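Local coordinates for glucose-binding protein (Thermus thermophilus HB27, PDB 2B3F), which binds glucose and galactose, and is probably the sugar-capturing component of a binding-protein-dependent transport system, at residues Pro353-Gln359 against Ile383-Leu389; Leu194-Asp198 against Ala377-Gln381; Phe273-Ser277 against Gly344-Ala350; Gln169-Trp173 against Phe360-Met364; Val180-Asp185 against Lys200-Ala204. The contacts are given in a common frame with arbitrary orientation. Residue numbers count along the deposited sequence, not the author numbering.

Contact 1 of 5, residues Pro353-Gln359 against Ile383-Leu389; sequences PESFMSQ and IADQVGL
This is antiparallel helix-helix packing between the first turn of helix 354-370 and the last turn of helix 373-387, the two final helices of the chain. The axes of the short segments 354-359 and 383-387 approach to 9.6 Å with their directions at 150°. P353 occupies the N-cap position. The nearest CA pairs are S355 with V387 (6.4 Å) and F356 with I383 (6.5 Å). F356 (chi1 t) lays its ring between the helices: CD1 lies 3.7 Å from I383 CG2, CE1 is 4.2 Å from A384 CB, and the ring edge faces A384 N. After V387 a Schellman motif ends the helix: G388 has positive phi (69°), L389 N bonds A384 O (2.9 Å) and G388 N bonds D385 O weakly (3.4 Å). L389 (chi1 t, chi2 p) brings CD1 to 3.8 Å from P353 CD and 4.2 Å from F356 CB. At the outer margin Q359 NE2 donates to S355 O (3.2 Å) and to water 1 (2.8 Å), which donates to Q386 OE1 (2.7 Å). W190 meets F356 edge-to-face from helix 166-190. With no direct hydrogen bond between the segments, apolar packing joins this helical hairpin, and the polar link at its margin runs through water.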
# COMPACT_ATOMS: atom_id res chain seq x y z
N PRO A 353 9.91 -10.32 0.22
CA PRO A 353 9.07 -11.36 -0.36
C PRO A 353 7.91 -11.75 0.55
O PRO A 353 7.97 -11.49 1.75
CB PRO A 353 10.03 -12.53 -0.52
CG PRO A 353 11.05 -12.32 0.51
CD PRO A 353 11.22 -10.84 0.63
N GLU A 354 6.89 -12.37 -0.02
CA GLU A 354 5.73 -12.83 0.75
C GLU A 354 6.10 -13.77 1.91
O GLU A 354 5.42 -13.78 2.93
CB GLU A 354 4.70 -13.48 -0.18
CG GLU A 354 4.01 -12.44 -1.09
CD GLU A 354 2.75 -12.94 -1.79
OE1 GLU A 354 2.77 -14.10 -2.28
OE2 GLU A 354 1.74 -12.17 -1.85
N SER A 355 7.18 -14.54 1.74
CA SER A 355 7.67 -15.44 2.79
C SER A 355 7.91 -14.67 4.09
O SER A 355 7.57 -15.14 5.18
CB SER A 355 8.97 -16.10 2.33
OG SER A 355 9.98 -15.16 2.05
N PHE A 356 8.48 -13.47 3.96
CA PHE A 356 8.70 -12.61 5.11
C PHE A 356 7.42 -11.83 5.47
O PHE A 356 7.03 -11.79 6.64
CB PHE A 356 9.84 -11.63 4.82
CG PHE A 356 10.18 -10.76 5.99
CD1 PHE A 356 11.15 -11.14 6.90
CD2 PHE A 356 9.50 -9.58 6.20
CE1 PHE A 356 11.46 -10.34 7.97
CE2 PHE A 356 9.79 -8.79 7.30
CZ PHE A 356 10.76 -9.18 8.19
N MET A 357 6.79 -11.20 4.48
CA MET A 357 5.56 -10.41 4.73
C MET A 357 4.51 -11.19 5.52
O MET A 357 3.88 -10.66 6.43
CB MET A 357 4.90 -9.96 3.43
CG MET A 357 5.73 -9.02 2.59
SD MET A 357 5.01 -8.80 0.93
CE MET A 357 3.44 -8.05 1.35
N SER A 358 4.30 -12.44 5.13
CA SER A 358 3.24 -13.26 5.73
C SER A 358 3.55 -13.58 7.20
O SER A 358 2.64 -13.78 7.98
CB SER A 358 3.04 -14.55 4.94
OG SER A 358 4.22 -15.35 4.98
N GLN A 359 4.82 -13.60 7.57
CA GLN A 359 5.20 -13.94 8.93
C GLN A 359 5.33 -12.69 9.80
O GLN A 359 5.32 -12.77 11.02
CB GLN A 359 6.49 -14.74 8.91
CG GLN A 359 6.29 -16.11 8.29
CD GLN A 359 7.44 -17.00 8.53
OE1 GLN A 359 7.56 -17.59 9.61
NE2 GLN A 359 8.33 -17.10 7.56
N ILE A 383 12.86 -14.72 11.39
CA ILE A 383 12.15 -14.92 10.13
C ILE A 383 13.07 -14.57 8.95
O ILE A 383 13.13 -15.31 7.97
CB ILE A 383 10.89 -14.07 10.06
CG1 ILE A 383 9.95 -14.42 11.22
CG2 ILE A 383 10.18 -14.22 8.70
CD1 ILE A 383 9.60 -15.84 11.32
N ALA A 384 13.77 -13.44 9.06
CA ALA A 384 14.68 -13.02 7.99
C ALA A 384 15.71 -14.12 7.71
O ALA A 384 15.97 -14.48 6.55
CB ALA A 384 15.37 -11.70 8.37
N ASP A 385 16.25 -14.69 8.78
CA ASP A 385 17.23 -15.77 8.64
C ASP A 385 16.62 -17.03 8.03
O ASP A 385 17.25 -17.68 7.19
CB ASP A 385 17.83 -16.11 10.01
CG ASP A 385 18.68 -14.99 10.58
OD1 ASP A 385 19.16 -14.13 9.82
OD2 ASP A 385 18.86 -15.00 11.81
N GLN A 386 15.40 -17.36 8.42
CA GLN A 386 14.72 -18.57 7.94
C GLN A 386 14.37 -18.48 6.46
O GLN A 386 14.43 -19.48 5.74
CB GLN A 386 13.46 -18.84 8.76
CG GLN A 386 13.78 -19.31 10.18
CD GLN A 386 12.62 -19.23 11.14
OE1 GLN A 386 11.55 -18.72 10.80
NE2 GLN A 386 12.81 -19.75 12.35
N VAL A 387 14.01 -17.28 5.99
CA VAL A 387 13.61 -17.13 4.59
C VAL A 387 14.77 -16.68 3.71
O VAL A 387 14.63 -16.61 2.47
CB VAL A 387 12.40 -16.18 4.41
CG1 VAL A 387 11.26 -16.64 5.29
CG2 VAL A 387 12.80 -14.71 4.67
N GLY A 388 15.91 -16.40 4.32
CA GLY A 388 17.09 -15.96 3.57
C GLY A 388 16.91 -14.58 2.98
O GLY A 388 17.26 -14.33 1.82
N LEU A 389 16.37 -13.67 3.80
CA LEU A 389 16.04 -12.31 3.35
C LEU A 389 17.26 -11.67 2.71
O LEU A 389 18.34 -11.69 3.30
CB LEU A 389 15.55 -11.47 4.53
CG LEU A 389 14.97 -10.09 4.22
CD1 LEU A 389 13.63 -10.25 3.49
CD2 LEU A 389 14.80 -9.27 5.46
O HOH W 1 9.97 -19.02 8.68

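Contact 2 of 5, residues Leu194-Asp198 against Ala377-Gln381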
# COMPACT_ATOMS: atom_id res chain seq x y z
N LEU A 194 21.52 -4.25 7.37
CA LEU A 194 21.19 -3.90 8.75
C LEU A 194 20.31 -5.01 9.31
O LEU A 194 19.28 -5.34 8.72
CB LEU A 194 20.47 -2.56 8.82
CG LEU A 194 20.08 -2.05 10.22
CD1 LEU A 194 21.28 -1.62 11.04
CD2 LEU A 194 19.13 -0.91 10.06
N LYS A 195 20.73 -5.56 10.44
CA LYS A 195 19.97 -6.58 11.13
C LYS A 195 18.83 -5.94 11.93
O LYS A 195 18.96 -4.81 12.42
CB LYS A 195 20.87 -7.41 12.06
CG LYS A 195 21.87 -8.29 11.32
CD LYS A 195 22.51 -9.36 12.22
CE LYS A 195 21.52 -10.49 12.59
NZ LYS A 195 22.07 -11.73 13.28
N PHE A 196 17.72 -6.68 12.05
CA PHE A 196 16.58 -6.25 12.85
C PHE A 196 16.93 -6.15 14.33
O PHE A 196 16.30 -5.42 15.07
CB PHE A 196 15.40 -7.21 12.66
CG PHE A 196 14.77 -7.12 11.29
CD1 PHE A 196 13.75 -6.23 11.05
CD2 PHE A 196 15.24 -7.90 10.24
CE1 PHE A 196 13.18 -6.13 9.78
CE2 PHE A 196 14.68 -7.79 8.98
CZ PHE A 196 13.66 -6.91 8.76
N THR A 197 17.96 -6.89 14.74
CA THR A 197 18.46 -6.88 16.11
C THR A 197 19.48 -5.77 16.37
O THR A 197 19.94 -5.62 17.50
CB THR A 197 19.10 -8.22 16.45
OG1 THR A 197 20.05 -8.56 15.43
CG2 THR A 197 18.06 -9.31 16.55
N ASP A 198 19.85 -5.00 15.35
CA ASP A 198 20.68 -3.82 15.57
C ASP A 198 19.95 -2.84 16.48
O ASP A 198 18.74 -2.61 16.30
CB ASP A 198 21.01 -3.11 14.26
CG ASP A 198 22.07 -2.03 14.44
OD1 ASP A 198 21.74 -0.89 14.84
OD2 ASP A 198 23.24 -2.35 14.18
N ALA A 377 12.15 -7.56 17.76
CA ALA A 377 13.33 -7.45 16.91
C ALA A 377 13.96 -8.82 16.64
O ALA A 377 14.31 -9.18 15.48
CB ALA A 377 14.34 -6.51 17.54
N ASN A 378 14.12 -9.60 17.71
CA ASN A 378 14.68 -10.93 17.60
C ASN A 378 13.83 -11.82 16.71
O ASN A 378 14.36 -12.62 15.93
CB ASN A 378 14.83 -11.58 18.97
CG ASN A 378 15.91 -10.93 19.84
OD1 ASN A 378 16.70 -10.12 19.36
ND2 ASN A 378 15.93 -11.27 21.14
N ALA A 379 12.50 -11.69 16.84
CA ALA A 379 11.56 -12.46 16.03
C ALA A 379 11.67 -12.11 14.54
O ALA A 379 11.71 -12.99 13.70
CB ALA A 379 10.14 -12.26 16.51
N ALA A 380 11.74 -10.82 14.23
CA ALA A 380 11.85 -10.40 12.82
C ALA A 380 13.16 -10.92 12.25
O ALA A 380 13.20 -11.34 11.10
CB ALA A 380 11.78 -8.89 12.71
N GLN A 381 14.23 -10.88 13.06
CA GLN A 381 15.51 -11.42 12.59
C GLN A 381 15.46 -12.94 12.32
O GLN A 381 16.02 -13.43 11.35
CB GLN A 381 16.66 -11.10 13.55
CG GLN A 381 18.05 -11.39 12.97
CD GLN A 381 18.32 -10.56 11.72
OE1 GLN A 381 18.16 -9.34 11.74
NE2 GLN A 381 18.71 -11.21 10.64
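One direct hydrogen bond joins the loop 194-198 to helix 373-387: F196 N donates to Q381 OE1 at 2.7 Å. The glutamine folds (chi1 t, chi2 p) so that its amide reaches the loop backbone, while its NE2 bonds D385 one turn later in its own helix. Apolar contacts centre on F196. A380 CB lies over one face of its ring, 4.1 Å from the F196 ring centroid (CH-pi) and 3.7 Å from F196 CD1; W190 adds an edge-to-face partner. A377 CB makes a van der Waals contact with the backbone carbonyl, F196 O (3.3 Å). At the margin T197 CG2 touches Q381 CB (3.8 Å) and N378 OD1 (3.2 Å), an oxygen bonded to Q374, and K195 CE lies 3.3 Å from Q381 CD. A type I turn from K195 to D198, closed by D198 N to K195 O (3.1 Å), shapes the loop. D198 caps K200 N: the arrangement is an N-capped interhelical loop that connects helices 166-190 and 199-212 and packs on helix 373-387.

Contact 3 of 5, residues Phe273-Ser277 against Gly344-Ala350; sequences FMMLS and GSLVHGA. With GAL (beta-D-galactopyranose), chain G.
The last parallel bridge of strands 272-280 and 341-344, M275 with G344 (CA-CA 5.0 Å), is the only one between these segments; segment 344-350 then turns away and carries H348 to the bound galactose. The bridge is held by S345 N to M275 O (2.9 Å). An ideal CB on G344 would clash with A350 CB (2.9 Å). Segment 273-277 is extended; segment 344-350 is a loop, with a type I turn from L346 to G349. That loop is braced by H348 N to S345 OG (2.9 Å), an ST motif, and by A350 N to S345 O (3.0 Å); S345 OG also bonds E174. M274 rests CG 3.7 Å from S345 N, and M275 SD is 4.5 Å from A350 CB. L276 CB packs 3.7 Å from H348 CB, and water 2 links S277 N to H348 O (3.0 Å each). H348 (chi1 m) shares a hydrogen bond between ND1 and GAL O1 (2.7 Å), while L276 CD1 lies 3.2 Å from GAL O2. D278, E13, H66, A42, K312 and W9 also bond the sugar. The arrangement is a strand and a loop lining the interlobe sugar-binding cleft, as in periplasmic binding proteins.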
# COMPACT_ATOMS: atom_id res chain seq x y z
N PHE A 273 8.96 9.45 0.39
CA PHE A 273 7.70 8.93 -0.15
C PHE A 273 7.89 7.43 -0.11
O PHE A 273 8.70 6.87 -0.85
CB PHE A 273 7.51 9.48 -1.57
CG PHE A 273 6.17 9.18 -2.21
CD1 PHE A 273 5.38 10.22 -2.68
CD2 PHE A 273 5.77 7.88 -2.48
CE1 PHE A 273 4.17 9.99 -3.34
CE2 PHE A 273 4.55 7.64 -3.16
CZ PHE A 273 3.76 8.69 -3.59
N MET A 274 7.17 6.76 0.79
CA MET A 274 7.21 5.30 0.87
C MET A 274 6.14 4.77 -0.07
O MET A 274 4.94 4.90 0.20
CB MET A 274 6.97 4.80 2.31
CG MET A 274 7.01 3.29 2.37
SD MET A 274 6.78 2.64 4.05
CE MET A 274 8.40 2.80 4.70
N MET A 275 6.58 4.20 -1.18
CA MET A 275 5.66 3.85 -2.26
C MET A 275 5.28 2.39 -2.26
O MET A 275 5.94 1.54 -1.64
CB MET A 275 6.26 4.22 -3.64
CG MET A 275 7.50 3.45 -4.00
SD MET A 275 7.26 1.78 -4.67
CE MET A 275 6.45 2.10 -6.25
N LEU A 276 4.20 2.11 -2.98
CA LEU A 276 3.81 0.78 -3.42
C LEU A 276 3.10 0.97 -4.76
O LEU A 276 2.70 2.10 -5.10
CB LEU A 276 2.86 0.11 -2.39
CG LEU A 276 1.60 0.91 -2.09
CD1 LEU A 276 0.34 0.10 -2.32
CD2 LEU A 276 1.63 1.57 -0.69
N SER A 277 2.90 -0.12 -5.48
CA SER A 277 2.24 -0.03 -6.78
C SER A 277 1.43 -1.28 -7.05
O SER A 277 1.95 -2.38 -6.97
CB SER A 277 3.27 0.19 -7.90
OG SER A 277 2.63 0.18 -9.16
N GLY A 344 10.52 1.90 -0.55
CA GLY A 344 9.41 0.96 -0.76
C GLY A 344 8.76 0.53 0.54
O GLY A 344 9.40 0.46 1.59
N SER A 345 7.47 0.22 0.42
CA SER A 345 6.70 -0.40 1.51
C SER A 345 7.02 -1.87 1.74
O SER A 345 7.21 -2.63 0.79
CB SER A 345 5.21 -0.27 1.19
OG SER A 345 4.39 -0.92 2.15
N LEU A 346 7.04 -2.26 3.02
CA LEU A 346 7.04 -3.66 3.42
C LEU A 346 5.65 -4.28 3.34
O LEU A 346 5.45 -5.36 2.77
CB LEU A 346 7.52 -3.78 4.89
CG LEU A 346 7.25 -5.09 5.63
CD1 LEU A 346 7.95 -6.25 4.96
CD2 LEU A 346 7.69 -4.96 7.09
N VAL A 347 4.68 -3.62 3.97
CA VAL A 347 3.37 -4.22 4.13
C VAL A 347 2.68 -4.38 2.77
O VAL A 347 1.84 -5.28 2.57
CB VAL A 347 2.54 -3.41 5.14
CG1 VAL A 347 1.14 -3.96 5.27
CG2 VAL A 347 3.27 -3.38 6.48
N HIS A 348 3.09 -3.54 1.83
CA HIS A 348 2.45 -3.51 0.51
C HIS A 348 3.43 -3.94 -0.61
O HIS A 348 3.31 -3.48 -1.75
CB HIS A 348 1.81 -2.15 0.28
CG HIS A 348 0.87 -1.79 1.39
ND1 HIS A 348 -0.39 -2.35 1.50
CD2 HIS A 348 1.04 -1.00 2.48
CE1 HIS A 348 -0.96 -1.90 2.61
NE2 HIS A 348 -0.12 -1.09 3.22
N GLY A 349 4.36 -4.83 -0.26
CA GLY A 349 4.98 -5.73 -1.24
C GLY A 349 6.21 -5.29 -2.01
O GLY A 349 6.72 -6.06 -2.82
N ALA A 350 6.68 -4.07 -1.77
CA ALA A 350 7.79 -3.58 -2.57
C ALA A 350 9.13 -4.21 -2.20
O ALA A 350 9.89 -4.63 -3.11
CB ALA A 350 7.88 -2.08 -2.51
C1 GAL G . -2.97 -2.19 -0.58
C2 GAL G . -3.33 -2.02 -2.07
C3 GAL G . -4.30 -0.87 -2.29
C4 GAL G . -5.52 -0.99 -1.37
C5 GAL G . -5.03 -1.26 0.07
C6 GAL G . -6.15 -1.42 1.11
O1 GAL G . -2.13 -3.29 -0.38
O2 GAL G . -2.12 -1.85 -2.83
O3 GAL G . -4.73 -0.85 -3.65
O4 GAL G . -6.32 -2.02 -1.87
O5 GAL G . -4.19 -2.39 0.14
O6 GAL G . -6.81 -2.64 0.94
O HOH W 2 4.43 -2.36 -4.25

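Contact 4 of 5, residues Gln169-Trp173 against Phe360-Met364; sequences QQHLW and FGTVM
Helical segments 169-173 and 360-364 cross almost perpendicularly, at 88°, with axes 10.5 Å apart and Q170 and M364 as the nearest CA pair (6.8 Å). Q169 places OE1 3.8 Å from M364 CG; its NE2 bonds G164 O. Q170 (chi1 m, chi2 t) reaches across: OE1 lies at the edge of the F360 ring, 3.4 Å from CD2, and NE2 is 3.3 Å from G361 CA. The same NE2 bonds N166 and water 3 (3.1 Å), to which G361 N donates weakly (2.9 Å). H171 has its CA-to-CB bond away from the second helix; its ring hydrogen-bonds S121 O and H348. The six-membered ring of W173 (chi1 t) receives the edge of F360 (chi1 t) on its face, an edge-to-face pair with centroids 4.9 Å apart and planes at 58°. M364 tucks CE 3.8 Å from W173 CB and 4.0 Å from Q170 CA. Helix 199-212 adds W205 and F208, so the crossing is buried among three helices, with loop residues L346 and V347 alongside.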
# COMPACT_ATOMS: atom_id res chain seq x y z
N GLN A 169 -1.65 -2.24 11.82
CA GLN A 169 -0.64 -2.05 12.85
C GLN A 169 0.75 -2.20 12.24
O GLN A 169 1.65 -1.42 12.54
CB GLN A 169 -0.85 -3.04 13.99
CG GLN A 169 -2.21 -2.92 14.65
CD GLN A 169 -2.63 -4.20 15.38
OE1 GLN A 169 -1.79 -5.06 15.72
NE2 GLN A 169 -3.95 -4.37 15.56
N GLN A 170 0.91 -3.17 11.35
CA GLN A 170 2.14 -3.29 10.56
C GLN A 170 2.36 -2.03 9.73
O GLN A 170 3.48 -1.54 9.62
CB GLN A 170 2.06 -4.48 9.63
CG GLN A 170 1.90 -5.88 10.29
CD GLN A 170 1.90 -6.96 9.24
OE1 GLN A 170 2.76 -6.97 8.35
NE2 GLN A 170 0.93 -7.86 9.30
N HIS A 171 1.27 -1.53 9.14
CA HIS A 171 1.29 -0.32 8.34
C HIS A 171 1.81 0.87 9.13
O HIS A 171 2.68 1.60 8.68
CB HIS A 171 -0.09 -0.00 7.77
CG HIS A 171 -0.05 1.06 6.73
ND1 HIS A 171 -0.14 0.79 5.38
CD2 HIS A 171 0.11 2.40 6.84
CE1 HIS A 171 -0.04 1.92 4.71
NE2 HIS A 171 0.11 2.92 5.57
N LEU A 172 1.27 1.05 10.33
CA LEU A 172 1.78 2.07 11.24
C LEU A 172 3.27 1.86 11.54
O LEU A 172 4.06 2.81 11.50
CB LEU A 172 1.00 2.01 12.54
CG LEU A 172 1.48 2.89 13.66
CD1 LEU A 172 1.42 4.38 13.27
CD2 LEU A 172 0.57 2.57 14.87
N TRP A 173 3.65 0.62 11.81
CA TRP A 173 5.04 0.28 12.13
C TRP A 173 6.01 0.71 11.02
O TRP A 173 7.05 1.25 11.31
CB TRP A 173 5.21 -1.22 12.39
CG TRP A 173 6.61 -1.60 12.80
CD1 TRP A 173 7.12 -1.65 14.08
CD2 TRP A 173 7.70 -2.00 11.93
NE1 TRP A 173 8.43 -2.03 14.06
CE2 TRP A 173 8.82 -2.26 12.76
CE3 TRP A 173 7.83 -2.15 10.55
CZ2 TRP A 173 10.05 -2.69 12.25
CZ3 TRP A 173 9.05 -2.56 10.04
CH2 TRP A 173 10.15 -2.82 10.89
N PHE A 360 5.41 -11.52 9.17
CA PHE A 360 5.56 -10.30 9.94
C PHE A 360 4.32 -10.00 10.79
O PHE A 360 4.42 -9.33 11.81
CB PHE A 360 5.88 -9.10 9.05
CG PHE A 360 6.44 -7.92 9.81
CD1 PHE A 360 7.73 -7.97 10.35
CD2 PHE A 360 5.69 -6.76 9.99
CE1 PHE A 360 8.25 -6.88 11.04
CE2 PHE A 360 6.21 -5.69 10.68
CZ PHE A 360 7.50 -5.76 11.22
N GLY A 361 3.15 -10.48 10.38
CA GLY A 361 1.94 -10.31 11.20
C GLY A 361 2.04 -11.04 12.53
O GLY A 361 1.53 -10.57 13.55
N THR A 362 2.72 -12.19 12.51
CA THR A 362 3.03 -12.97 13.72
C THR A 362 3.96 -12.22 14.65
O THR A 362 3.78 -12.16 15.87
CB THR A 362 3.67 -14.32 13.34
OG1 THR A 362 2.75 -15.04 12.52
CG2 THR A 362 3.99 -15.17 14.58
N VAL A 363 5.00 -11.64 14.07
CA VAL A 363 5.87 -10.75 14.81
C VAL A 363 5.07 -9.64 15.48
O VAL A 363 5.27 -9.34 16.67
CB VAL A 363 6.97 -10.13 13.91
CG1 VAL A 363 7.82 -9.15 14.70
CG2 VAL A 363 7.82 -11.22 13.32
N MET A 364 4.17 -9.03 14.74
CA MET A 364 3.38 -7.96 15.28
C MET A 364 2.49 -8.46 16.43
O MET A 364 2.42 -7.81 17.46
CB MET A 364 2.55 -7.28 14.17
CG MET A 364 1.69 -6.14 14.65
SD MET A 364 2.65 -4.80 15.41
CE MET A 364 3.73 -4.33 14.03
O HOH W 3 1.63 -10.52 7.90

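Contact 5 of 5, residues Val180-Asp185 against Lys200-Ala204; sequences VLGPDD and KAVRA
V180 and K200 lose the most surface in this contact between helices 166-190 and 199-212, followed by L181. The axes of segments 180-185 and 200-204 pass 9.9 Å apart at 132°, a skewed antiparallel pairing. V180 CA and A204 CA are nearest (5.7 Å), and L181 CA and K200 CA come next (6.6 Å). V180 (chi1 t) points at the facing helix and inserts CG1 against its backbone, 3.7 Å from K200 O and 3.8 Å from A204 N. R203, extended (chi1 to chi3 t), lays its guanidinium over V180, with NH1 3.5 Å from V180 CG1 and V180 CB over one face. L181 (chi1 m, chi2 t) directs CD2 to 3.5 Å from K200 O, 3.9 Å from K200 CB and 4.5 Å from A201 CB. Helix 166-190 kinks just beyond: G182 has positive phi (76°), P183 follows, and the N atoms of 183 and 184 lack bonds to the preceding turn. After the kink D185 points at the partner helix, and K200 (m, t, m, t) reaches it in a salt bridge, K200 NZ to D185 OD2 2.7 Å. Water 4 donates to D185 OD1 (2.9 Å) and accepts weakly from K200 NZ (3.3 Å); OD1 also bonds N188. The contact thus combines aliphatic packing against the K200 carbonyl and neighbouring backbone with one water-linked ion pair.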
# COMPACT_ATOMS: atom_id res chain seq x y z
N VAL A 180 12.47 6.41 12.32
CA VAL A 180 13.53 6.10 13.28
C VAL A 180 14.86 5.80 12.58
O VAL A 180 15.92 6.23 13.02
CB VAL A 180 13.11 4.92 14.22
CG1 VAL A 180 14.28 4.37 14.99
CG2 VAL A 180 12.03 5.39 15.18
N LEU A 181 14.79 5.07 11.47
CA LEU A 181 15.98 4.63 10.76
C LEU A 181 16.47 5.60 9.71
O LEU A 181 17.67 5.62 9.41
CB LEU A 181 15.71 3.28 10.08
CG LEU A 181 15.46 2.10 11.02
CD1 LEU A 181 15.04 0.88 10.21
CD2 LEU A 181 16.72 1.81 11.85
N GLY A 182 15.55 6.37 9.15
CA GLY A 182 15.81 7.12 7.92
C GLY A 182 15.79 6.20 6.70
O GLY A 182 15.84 4.97 6.83
N PRO A 183 15.74 6.79 5.49
CA PRO A 183 15.57 5.98 4.29
C PRO A 183 16.70 4.99 3.98
O PRO A 183 16.45 3.88 3.49
CB PRO A 183 15.42 7.03 3.17
CG PRO A 183 15.97 8.28 3.73
CD PRO A 183 15.78 8.23 5.20
N ASP A 184 17.94 5.37 4.28
CA ASP A 184 19.06 4.50 3.95
C ASP A 184 19.05 3.24 4.80
O ASP A 184 19.19 2.14 4.27
CB ASP A 184 20.38 5.24 4.12
CG ASP A 184 20.62 6.27 3.02
OD1 ASP A 184 20.21 6.04 1.86
OD2 ASP A 184 21.23 7.31 3.32
N ASP A 185 18.90 3.39 6.11
CA ASP A 185 18.89 2.21 7.00
C ASP A 185 17.58 1.42 6.87
O ASP A 185 17.61 0.20 7.02
CB ASP A 185 19.17 2.58 8.46
CG ASP A 185 20.65 2.50 8.81
OD1 ASP A 185 21.44 1.92 8.04
OD2 ASP A 185 21.00 3.03 9.88
N LYS A 200 19.67 0.28 16.42
CA LYS A 200 18.93 1.27 15.63
C LYS A 200 17.54 0.73 15.26
O LYS A 200 16.56 1.47 15.33
CB LYS A 200 19.70 1.65 14.36
CG LYS A 200 20.94 2.52 14.64
CD LYS A 200 21.72 2.95 13.38
CE LYS A 200 22.42 1.79 12.68
NZ LYS A 200 23.11 2.22 11.42
N ALA A 201 17.48 -0.55 14.88
CA ALA A 201 16.22 -1.16 14.45
C ALA A 201 15.35 -1.61 15.64
O ALA A 201 14.14 -1.59 15.54
CB ALA A 201 16.50 -2.33 13.53
N VAL A 202 15.98 -2.01 16.76
CA VAL A 202 15.22 -2.26 17.99
C VAL A 202 14.47 -1.00 18.43
O VAL A 202 13.34 -1.08 18.91
CB VAL A 202 16.15 -2.77 19.13
CG1 VAL A 202 15.37 -2.90 20.45
CG2 VAL A 202 16.79 -4.08 18.77
N ARG A 203 15.10 0.17 18.26
CA ARG A 203 14.46 1.43 18.62
C ARG A 203 13.11 1.70 17.88
O ARG A 203 12.22 2.37 18.42
CB ARG A 203 15.43 2.60 18.37
CG ARG A 203 14.92 3.89 18.95
CD ARG A 203 15.89 5.06 18.85
NE ARG A 203 15.08 6.29 18.85
CZ ARG A 203 15.00 7.17 17.85
NH1 ARG A 203 15.74 7.07 16.74
NH2 ARG A 203 14.18 8.21 17.99
N ALA A 204 12.97 1.19 16.66
CA ALA A 204 11.73 1.34 15.93
C ALA A 204 10.58 0.79 16.76
O ALA A 204 9.51 1.38 16.82
CB ALA A 204 11.82 0.63 14.58
O HOH W 4 23.92 0.49 8.71

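Contacts 1, 2, 4 and 5 form a helical cluster, with helix 166-190 shared by contacts 4 and 5, helix 354-370 by 1 and 4, and helix 373-387 by 1 and 2. Centres of contacts 2 and 5 lie 11 Å apart, those of 1 and 2 12 Å; F196 CZ touches F356 CZ at 3.7 Å. Along the chain contact 5 closes first, and contacts 3 and 5 both nest within the loop closed by contact 4, so C-terminal helices pack back on much earlier ones. Contact 3, 14 Å from contact 4 by centres, ties strand 272-280 to the loop after strand 341-344 and the sugar pocket. H348 NE2 and H171 ND1, 2.9 Å apart, connect that pocket with helix 166-190.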